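PDB 2P6C: aq_2013 protein from Aquifex aeolicus, which is of unknown function but belongs to the UPF0047 (YjbQ) family and assembles as a trimer in the crystal. Local coordinates for residues Leu38-Ile52 and Ala89-Pro103. Residues are numbered along the deposited sequence; the frame is centred on the assembly and turned at random.
With PO4 (phosphate ion), chain C; PO4 (phosphate ion), chain E.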
ATOM      1  N   LEU A  38      10.052  -9.928  -8.039  1.00  9.32           N
ATOM      2  CA  LEU A  38       8.987  -9.055  -7.606  1.00  9.23           C
ATOM      3  C   LEU A  38       8.436  -8.307  -8.802  1.00  9.17           C
ATOM      4  O   LEU A  38       9.149  -7.969  -9.738  1.00  9.23           O
ATOM      5  CB  LEU A  38       9.559  -8.062  -6.592  1.00  7.64           C
ATOM      6  CG  LEU A  38       9.786  -8.694  -5.218  1.00  9.98           C
ATOM      7  CD1 LEU A  38      10.313  -7.691  -4.191  1.00  8.81           C
ATOM      8  CD2 LEU A  38       8.513  -9.294  -4.622  1.00  8.13           C
ATOM      9  N   CYS A  39       7.138  -8.034  -8.776  1.00  9.51           N
ATOM     10  CA  CYS A  39       6.471  -7.348  -9.871  1.00  9.67           C
ATOM     11  C   CYS A  39       5.601  -6.203  -9.357  1.00  9.33           C
ATOM     12  O   CYS A  39       4.536  -6.436  -8.785  1.00  9.65           O
ATOM     13  CB  CYS A  39       5.615  -8.352 -10.646  1.00 10.32           C
ATOM     14  SG  CYS A  39       4.609  -7.637 -11.980  1.00  8.90           S
ATOM     15  N   LEU A  40       6.072  -4.972  -9.552  1.00  9.28           N
ATOM     16  CA  LEU A  40       5.343  -3.775  -9.136  1.00  9.70           C
ATOM     17  C   LEU A  40       4.401  -3.318 -10.254  1.00 11.12           C
ATOM     18  O   LEU A  40       4.800  -3.239 -11.419  1.00 11.43           O
ATOM     19  CB  LEU A  40       6.324  -2.637  -8.815  1.00  8.87           C
ATOM     20  CG  LEU A  40       5.756  -1.214  -8.662  1.00  7.89           C
ATOM     21  CD1 LEU A  40       4.909  -1.092  -7.387  1.00  6.92           C
ATOM     22  CD2 LEU A  40       6.907  -0.223  -8.616  1.00  8.12           C
ATOM     23  N   VAL A  41       3.155  -3.019  -9.891  1.00 10.10           N
ATOM     24  CA  VAL A  41       2.155  -2.543 -10.845  1.00  8.67           C
ATOM     25  C   VAL A  41       1.567  -1.319 -10.176  1.00  8.90           C
ATOM     26  O   VAL A  41       0.867  -1.412  -9.170  1.00  8.10           O
ATOM     27  CB  VAL A  41       1.079  -3.594 -11.082  1.00  8.64           C
ATOM     28  CG1 VAL A  41       0.186  -3.168 -12.230  1.00  8.15           C
ATOM     29  CG2 VAL A  41       1.731  -4.943 -11.363  1.00  6.23           C
ATOM     30  N   SER A  42       1.858  -0.162 -10.750  1.00 10.26           N
ATOM     31  CA  SER A  42       1.453   1.088 -10.144  1.00  9.15           C
ATOM     32  C   SER A  42       0.902   2.123 -11.111  1.00  9.91           C
ATOM     33  O   SER A  42       1.390   2.267 -12.235  1.00  8.34           O
ATOM     34  CB  SER A  42       2.681   1.670  -9.432  1.00  8.42           C
ATOM     35  OG  SER A  42       2.363   2.822  -8.684  1.00  8.60           O
ATOM     36  N   SER A  43      -0.117   2.849 -10.668  1.00  9.65           N
ATOM     37  CA  SER A  43      -0.637   3.944 -11.461  1.00 11.53           C
ATOM     38  C   SER A  43       0.322   5.102 -11.410  1.00 11.23           C
ATOM     39  O   SER A  43       0.868   5.431 -10.373  1.00 10.74           O
ATOM     40  CB  SER A  43      -1.969   4.399 -10.870  1.00 11.57           C
ATOM     41  OG  SER A  43      -2.365   5.607 -11.533  1.00  9.35           O
ATOM     42  N   MET A  44       0.523   5.715 -12.582  1.00 11.86           N
ATOM     43  CA  MET A  44       1.415   6.876 -12.631  1.00 13.38           C
ATOM     44  C   MET A  44       0.654   8.186 -12.397  1.00 13.67           C
ATOM     45  O   MET A  44       1.215   9.267 -12.508  1.00 13.43           O
ATOM     46  CB  MET A  44       2.119   6.889 -13.984  1.00 13.61           C
ATOM     47  CG  MET A  44       2.883   5.582 -14.244  1.00 16.84           C
ATOM     48  SD  MET A  44       4.153   5.733 -15.527  1.00 18.51           S
ATOM     49  CE  MET A  44       5.416   6.616 -14.593  1.00 19.75           C
ATOM     50  N   HIS A  45      -0.620   8.069 -12.042  1.00 12.79           N
ATOM     51  CA  HIS A  45      -1.449   9.239 -11.810  1.00 12.78           C
ATOM     52  C   HIS A  45      -2.058   9.237 -10.410  1.00 13.67           C
ATOM     53  O   HIS A  45      -2.174   8.198  -9.760  1.00 14.75           O
ATOM     54  CB  HIS A  45      -2.550   9.299 -12.885  1.00 13.89           C
ATOM     55  CG  HIS A  45      -2.011   9.275 -14.281  1.00 13.52           C
ATOM     56  ND1 HIS A  45      -1.828  10.422 -15.022  1.00 14.53           N
ATOM     57  CD2 HIS A  45      -1.489   8.264 -15.017  1.00 14.65           C
ATOM     58  CE1 HIS A  45      -1.211  10.123 -16.151  1.00 15.39           C
ATOM     59  NE2 HIS A  45      -0.992   8.820 -16.173  1.00 15.71           N
ATOM     60  N   LEU A  46      -2.476  10.411  -9.960  1.00 11.85           N
ATOM     61  CA  LEU A  46      -3.048  10.662  -8.613  1.00 10.83           C
ATOM     62  C   LEU A  46      -4.579  10.434  -8.628  1.00 10.34           C
ATOM     63  O   LEU A  46      -5.283  10.553  -7.633  1.00  8.52           O
ATOM     64  CB  LEU A  46      -2.840  12.153  -8.177  1.00 11.62           C
ATOM     65  CG  LEU A  46      -1.377  12.542  -7.741  1.00 13.95           C
ATOM     66  CD1 LEU A  46      -0.702  11.632  -6.714  1.00 15.24           C
ATOM     67  CD2 LEU A  46      -0.415  12.662  -8.910  1.00 14.93           C
ATOM     68  N   THR A  47      -5.163  10.185  -9.797  1.00 10.32           N
ATOM     69  CA  THR A  47      -6.613  10.081  -9.924  1.00 10.96           C
ATOM     70  C   THR A  47      -7.071   8.694 -10.417  1.00 10.94           C
ATOM     71  O   THR A  47      -8.162   8.521 -10.945  1.00 11.61           O
ATOM     72  CB  THR A  47      -7.055  11.172 -10.897  1.00 12.44           C
ATOM     73  OG1 THR A  47      -6.300  11.050 -12.104  1.00 13.71           O
ATOM     74  CG2 THR A  47      -6.793  12.553 -10.286  1.00 13.26           C
ATOM     75  N   SER A  48      -6.185   7.724 -10.225  1.00 10.72           N
ATOM     76  CA  SER A  48      -6.412   6.344 -10.600  1.00 11.32           C
ATOM     77  C   SER A  48      -5.465   5.478  -9.779  1.00 11.28           C
ATOM     78  O   SER A  48      -4.411   5.945  -9.328  1.00 10.53           O
ATOM     79  CB  SER A  48      -6.149   6.150 -12.099  1.00 10.74           C
ATOM     80  OG  SER A  48      -4.795   6.397 -12.443  1.00 12.41           O
ATOM     81  N   SER A  49      -5.840   4.216  -9.589  1.00 10.95           N
ATOM     82  CA  SER A  49      -5.011   3.259  -8.829  1.00 10.85           C
ATOM     83  C   SER A  49      -5.043   1.848  -9.448  1.00 10.07           C
ATOM     84  O   SER A  49      -5.990   1.477 -10.142  1.00 10.35           O
ATOM     85  CB  SER A  49      -5.546   3.179  -7.378  1.00 11.81           C
ATOM     86  OG  SER A  49      -5.404   4.439  -6.704  1.00 12.24           O
ATOM     87  N   VAL A  50      -3.899   1.092  -9.258  1.00 10.17           N
ATOM     88  CA  VAL A  50      -3.886  -0.375  -9.387  1.00 10.24           C
ATOM     89  C   VAL A  50      -4.167  -0.975  -8.038  1.00 10.49           C
ATOM     90  O   VAL A  50      -3.530  -0.694  -7.027  1.00 11.44           O
ATOM     91  CB  VAL A  50      -2.527  -0.889  -9.886  1.00 10.86           C
ATOM     92  CG1 VAL A  50      -2.551  -2.432  -9.986  1.00  8.27           C
ATOM     93  CG2 VAL A  50      -2.211  -0.326 -11.256  1.00  9.61           C
ATOM     94  N   ILE A  51      -5.252  -1.780  -8.067  1.00  9.90           N
ATOM     95  CA  ILE A  51      -5.825  -2.460  -6.873  1.00 10.51           C
ATOM     96  C   ILE A  51      -5.952  -3.943  -7.222  1.00 11.03           C
ATOM     97  O   ILE A  51      -6.037  -4.330  -8.380  1.00 10.37           O
ATOM     98  CB  ILE A  51      -7.198  -1.833  -6.315  1.00 10.19           C
ATOM     99  CG1 ILE A  51      -8.304  -2.011  -7.358  1.00 11.20           C
ATOM    100  CG2 ILE A  51      -7.023  -0.322  -6.079  1.00  9.37           C
ATOM    101  CD1 ILE A  51      -9.696  -1.722  -6.794  1.00 10.96           C
ATOM    102  N   ILE A  52      -6.048  -4.741  -6.168  1.00  9.40           N
ATOM    103  CA  ILE A  52      -6.372  -6.150  -6.268  1.00 10.48           C
ATOM    104  C   ILE A  52      -7.678  -6.381  -5.570  1.00 10.40           C
ATOM    105  O   ILE A  52      -7.843  -6.091  -4.392  1.00  8.72           O
ATOM    106  CB  ILE A  52      -5.285  -6.999  -5.586  1.00  9.00           C
ATOM    107  CG1 ILE A  52      -4.043  -7.062  -6.480  1.00 11.41           C
ATOM    108  CG2 ILE A  52      -5.792  -8.438  -5.391  1.00  9.68           C
ATOM    109  CD1 ILE A  52      -2.848  -7.713  -5.781  1.00 12.02           C
ATOM    110  N   ALA A  89     -11.486  12.118  -6.806  1.00 11.18           N
ATOM    111  CA  ALA A  89     -10.660  11.099  -7.458  1.00 12.76           C
ATOM    112  C   ALA A  89      -9.303  10.967  -6.776  1.00 11.23           C
ATOM    113  O   ALA A  89      -8.723   9.881  -6.713  1.00 11.71           O
ATOM    114  CB  ALA A  89     -10.465  11.442  -8.933  1.00 12.78           C
ATOM    115  N   HIS A  90      -8.786  12.087  -6.287  1.00 10.07           N
ATOM    116  CA  HIS A  90      -7.509  12.092  -5.595  1.00 10.50           C
ATOM    117  C   HIS A  90      -7.669  11.370  -4.270  1.00 10.00           C
ATOM    118  O   HIS A  90      -6.820  10.570  -3.878  1.00 12.30           O
ATOM    119  CB  HIS A  90      -7.056  13.526  -5.352  1.00 11.22           C
ATOM    120  CG  HIS A  90      -6.497  14.193  -6.565  1.00 11.83           C
ATOM    121  ND1 HIS A  90      -5.169  14.097  -6.922  1.00 13.42           N
ATOM    122  CD2 HIS A  90      -7.088  14.954  -7.516  1.00 11.60           C
ATOM    123  CE1 HIS A  90      -4.965  14.774  -8.037  1.00 12.50           C
ATOM    124  NE2 HIS A  90      -6.113  15.303  -8.419  1.00 12.49           N
ATOM    125  N   LEU A  91      -8.770  11.656  -3.583  1.00 10.14           N
ATOM    126  CA  LEU A  91      -9.032  11.017  -2.305  1.00  9.23           C
ATOM    127  C   LEU A  91      -9.202   9.509  -2.500  1.00  9.14           C
ATOM    128  O   LEU A  91      -8.682   8.710  -1.710  1.00  9.45           O
ATOM    129  CB  LEU A  91     -10.272  11.640  -1.653  1.00  8.11           C
ATOM    130  CG  LEU A  91     -10.137  13.136  -1.332  1.00  9.52           C
ATOM    131  CD1 LEU A  91     -11.450  13.663  -0.755  1.00  8.74           C
ATOM    132  CD2 LEU A  91      -8.988  13.363  -0.346  1.00  8.73           C
ATOM    133  N   LYS A  92      -9.920   9.120  -3.555  1.00  9.30           N
ATOM    134  CA  LYS A  92     -10.111   7.698  -3.851  1.00  8.02           C
ATOM    135  C   LYS A  92      -8.765   7.014  -4.108  1.00  8.05           C
ATOM    136  O   LYS A  92      -8.582   5.845  -3.820  1.00  8.04           O
ATOM    137  CB  LYS A  92     -11.062   7.535  -5.059  1.00  7.52           C
ATOM    138  CG  LYS A  92     -12.546   7.805  -4.764  1.00  7.70           C
ATOM    139  CD  LYS A  92     -13.404   7.725  -6.034  1.00  8.57           C
ATOM    140  CE  LYS A  92     -14.916   7.861  -5.753  1.00  8.23           C
ATOM    141  NZ  LYS A  92     -15.319   9.251  -5.481  1.00  7.97           N
ATOM    142  N   ASN A  93      -7.783   7.743  -4.674  1.00  9.86           N
ATOM    143  CA  ASN A  93      -6.440   7.222  -4.954  1.00 10.11           C
ATOM    144  C   ASN A  93      -5.694   6.994  -3.633  1.00 10.51           C
ATOM    145  O   ASN A  93      -4.996   6.015  -3.416  1.00  9.14           O
ATOM    146  CB  ASN A  93      -5.701   8.245  -5.833  1.00 11.08           C
ATOM    147  CG  ASN A  93      -4.212   8.001  -5.843  1.00 11.43           C
ATOM    148  OD1 ASN A  93      -3.450   8.601  -5.089  1.00 13.46           O
ATOM    149  ND2 ASN A  93      -3.790   7.080  -6.728  1.00 10.51           N
ATOM    150  N   LEU A  94      -5.902   7.960  -2.741  1.00 10.41           N
ATOM    151  CA  LEU A  94      -5.304   7.826  -1.418  1.00 12.33           C
ATOM    152  C   LEU A  94      -5.855   6.587  -0.711  1.00 12.78           C
ATOM    153  O   LEU A  94      -5.120   5.772  -0.168  1.00 13.27           O
ATOM    154  CB  LEU A  94      -5.627   9.090  -0.602  1.00 11.21           C
ATOM    155  CG  LEU A  94      -4.377   9.865  -0.146  1.00 15.19           C
ATOM    156  CD1 LEU A  94      -4.655  10.772   1.054  1.00 12.14           C
ATOM    157  CD2 LEU A  94      -3.226   8.947   0.265  1.00 11.67           C
ATOM    158  N   LEU A  95      -7.178   6.488  -0.702  1.00 13.30           N
ATOM    159  CA  LEU A  95      -7.983   5.426  -0.078  1.00 14.03           C
ATOM    160  C   LEU A  95      -7.555   4.001  -0.496  1.00 13.85           C
ATOM    161  O   LEU A  95      -7.323   3.124   0.326  1.00 14.30           O
ATOM    162  CB  LEU A  95      -9.448   5.662  -0.446  1.00 15.22           C
ATOM    163  CG  LEU A  95     -10.362   5.715   0.781  1.00 16.80           C
ATOM    164  CD1 LEU A  95     -11.802   5.317   0.458  1.00 16.58           C
ATOM    165  CD2 LEU A  95      -9.905   4.784   1.902  1.00 14.28           C
ATOM    166  N   THR A  96      -7.575   3.807  -1.811  1.00 12.65           N
ATOM    167  CA  THR A  96      -7.304   2.504  -2.410  1.00 11.98           C
ATOM    168  C   THR A  96      -5.827   2.192  -2.567  1.00 11.61           C
ATOM    169  O   THR A  96      -5.456   1.042  -2.771  1.00 12.51           O
ATOM    170  CB  THR A  96      -7.934   2.380  -3.825  1.00 12.42           C
ATOM    171  OG1 THR A  96      -7.483   3.463  -4.650  1.00 10.38           O
ATOM    172  CG2 THR A  96      -9.443   2.396  -3.753  1.00 11.29           C
ATOM    173  N   HIS A  97      -4.990   3.217  -2.476  1.00 11.80           N
ATOM    174  CA  HIS A  97      -3.544   3.086  -2.666  1.00 13.20           C
ATOM    175  C   HIS A  97      -3.236   2.899  -4.149  1.00 11.85           C
ATOM    176  O   HIS A  97      -3.809   2.035  -4.812  1.00 12.28           O
ATOM    177  CB  HIS A  97      -2.954   1.913  -1.891  1.00 13.11           C
ATOM    178  CG  HIS A  97      -1.477   2.045  -1.663  1.00 14.48           C
ATOM    179  ND1 HIS A  97      -0.911   3.195  -1.154  1.00 12.68           N
ATOM    180  CD2 HIS A  97      -0.453   1.181  -1.869  1.00 13.93           C
ATOM    181  CE1 HIS A  97       0.396   3.035  -1.056  1.00 14.92           C
ATOM    182  NE2 HIS A  97       0.701   1.821  -1.483  1.00 13.73           N
ATOM    183  N   LEU A  98      -2.298   3.688  -4.654  1.00 11.26           N
ATOM    184  CA  LEU A  98      -1.944   3.717  -6.098  1.00 12.23           C
ATOM    185  C   LEU A  98      -1.350   2.397  -6.671  1.00 12.67           C
ATOM    186  O   LEU A  98      -1.358   2.151  -7.871  1.00 12.23           O
ATOM    187  CB  LEU A  98      -0.968   4.872  -6.337  1.00 13.12           C
ATOM    188  CG  LEU A  98       0.499   4.469  -6.138  1.00 12.98           C
ATOM    189  CD1 LEU A  98       1.464   5.468  -6.778  1.00 12.62           C
ATOM    190  CD2 LEU A  98       0.890   4.381  -4.663  1.00 11.94           C
ATOM    191  N   GLN A  99      -0.827   1.498  -5.841  1.00 12.05           N
ATOM    192  CA  GLN A  99      -0.128   0.333  -6.370  1.00 10.33           C
ATOM    193  C   GLN A  99      -0.234  -0.987  -5.595  1.00 10.31           C
ATOM    194  O   GLN A  99      -0.817  -1.068  -4.516  1.00  9.00           O
ATOM    195  CB  GLN A  99       1.359   0.693  -6.447  1.00 10.38           C
ATOM    196  CG  GLN A  99       1.994   0.738  -5.038  1.00  9.99           C
ATOM    197  CD  GLN A  99       3.356   1.424  -4.954  1.00 10.76           C
ATOM    198  OE1 GLN A  99       4.090   1.238  -3.977  1.00 10.59           O
ATOM    199  NE2 GLN A  99       3.692   2.233  -5.959  1.00 10.23           N
ATOM    200  N   VAL A 100       0.387  -2.011  -6.176  1.00 11.07           N
ATOM    201  CA  VAL A 100       0.475  -3.408  -5.596  1.00 11.20           C
ATOM    202  C   VAL A 100       1.793  -3.961  -6.042  1.00 11.19           C
ATOM    203  O   VAL A 100       2.324  -3.605  -7.085  1.00 11.30           O
ATOM    204  CB  VAL A 100      -0.695  -4.476  -5.930  1.00 12.13           C
ATOM    205  CG1 VAL A 100      -2.028  -3.978  -5.376  1.00  9.78           C
ATOM    206  CG2 VAL A 100      -0.818  -4.653  -7.433  1.00 10.05           C
ATOM    207  N   VAL A 101       2.336  -4.858  -5.222  1.00  9.30           N
ATOM    208  CA  VAL A 101       3.557  -5.566  -5.534  1.00  8.99           C
ATOM    209  C   VAL A 101       3.262  -7.027  -5.464  1.00  9.47           C
ATOM    210  O   VAL A 101       2.755  -7.538  -4.475  1.00 10.05           O
ATOM    211  CB  VAL A 101       4.632  -5.245  -4.492  1.00  9.16           C
ATOM    212  CG1 VAL A 101       5.906  -6.030  -4.798  1.00  7.76           C
ATOM    213  CG2 VAL A 101       4.943  -3.760  -4.506  1.00  7.52           C
ATOM    214  N   LEU A 102       3.549  -7.754  -6.536  1.00 10.52           N
ATOM    215  CA  LEU A 102       3.278  -9.183  -6.585  1.00 11.25           C
ATOM    216  C   LEU A 102       4.559 -10.020  -6.764  1.00 10.65           C
ATOM    217  O   LEU A 102       5.545  -9.595  -7.349  1.00 10.59           O
ATOM    218  CB  LEU A 102       2.305  -9.425  -7.744  1.00 13.09           C
ATOM    219  CG  LEU A 102       0.894  -8.917  -7.432  1.00 16.45           C
ATOM    220  CD1 LEU A 102       0.004  -8.830  -8.676  1.00 17.95           C
ATOM    221  CD2 LEU A 102       0.154  -9.811  -6.439  1.00 16.42           C
ATOM    222  N   PRO A 103       4.516 -11.235  -6.177  1.00 10.72           N
ATOM    223  CA  PRO A 103       5.585 -12.212  -6.289  1.00  9.70           C
ATOM    224  C   PRO A 103       5.585 -12.881  -7.656  1.00 10.91           C
ATOM    225  O   PRO A 103       4.568 -13.014  -8.319  1.00 10.38           O
ATOM    226  CB  PRO A 103       5.350 -13.301  -5.247  1.00 10.19           C
ATOM    227  CG  PRO A 103       3.987 -13.054  -4.585  1.00 10.42           C
ATOM    228  CD  PRO A 103       3.443 -11.762  -5.365  1.00  9.61           C
TER
HETATM  229  P   PO4 C1001      -3.720  13.451 -13.677  1.00 38.95           P
HETATM  230  O1  PO4 C1001      -3.399  14.839 -14.100  1.00 38.83           O
HETATM  231  O2  PO4 C1001      -3.720  12.655 -14.858  1.00 38.84           O
HETATM  232  O3  PO4 C1001      -2.830  13.130 -12.617  1.00 39.03           O
HETATM  233  O4  PO4 C1001      -5.156  13.439 -13.086  1.00 37.96           O
HETATM  234  P   PO4 E1004      -5.496  16.759 -11.891  1.00 24.77           P
HETATM  235  O1  PO4 E1004      -4.119  16.385 -11.923  1.00 21.93           O
HETATM  236  O2  PO4 E1004      -6.123  17.005 -10.639  1.00 24.45           O
HETATM  237  O3  PO4 E1004      -6.312  15.645 -12.599  1.00 23.43           O
HETATM  238  O4  PO4 E1004      -5.749  17.933 -12.702  1.00 25.17           O
HETATM  239  O   HOH W   1      -4.015  -0.862  -4.163  1.00 10.39           O
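Cys39 and Leu102 form a hydrogen-bonded pair in the antiparallel ladder joining strand 38-43 to strand 99-103, the outermost strand, within this chain, of a four-stranded antiparallel sheet in the UPF0047 (YjbQ) fold; Val41 and Val100 form the next. Leu98 O ends the ladder as a branch point, taking Ser43 N and Val50 N from opposite faces of its carbonyl plane and so tying both strands of 38-52 to the turn between helix 89-96 and strand 99-103. Among side-chain bonds, Asn93, with CG anti to its backbone N (chi1 164°), sends ND2 to Ser48 O at 2.9 Å, above the carbonyl plane, and weakly to Ser49 OG. Ser49 OG donates to Thr96 OG1 (3.1 Å), whose own proton goes to Lys92 O. Gln99 NE2 meets Ser42 OG in its amide plane, while Gln99 OE1 takes Val101 N of the second subunit. Apolar packing fills the space between the sheets: Val100 CG2 lies 3.8 Å from Val50 CG1, and Ile52 CD1 reaches Leu102 CD2 tip to tip. In the first turn of the helix, Thr47 CG2 sits over one face of the His90 imidazole, 3.6 Å from its centroid, and His79 makes an edge-to-face pair with that ring. An alanine in place of His90 would probably leave Thr47 CG2 without its ring face and cost one phosphate a donor. Both phosphates probably come from the crystallisation liquor. Thr47 OG1, also bonded to Lys128, and His45 ND1 hold one; His90 NE2 reaches O2 of the other at 2.8 Å, with an N-H...O angle of 167°.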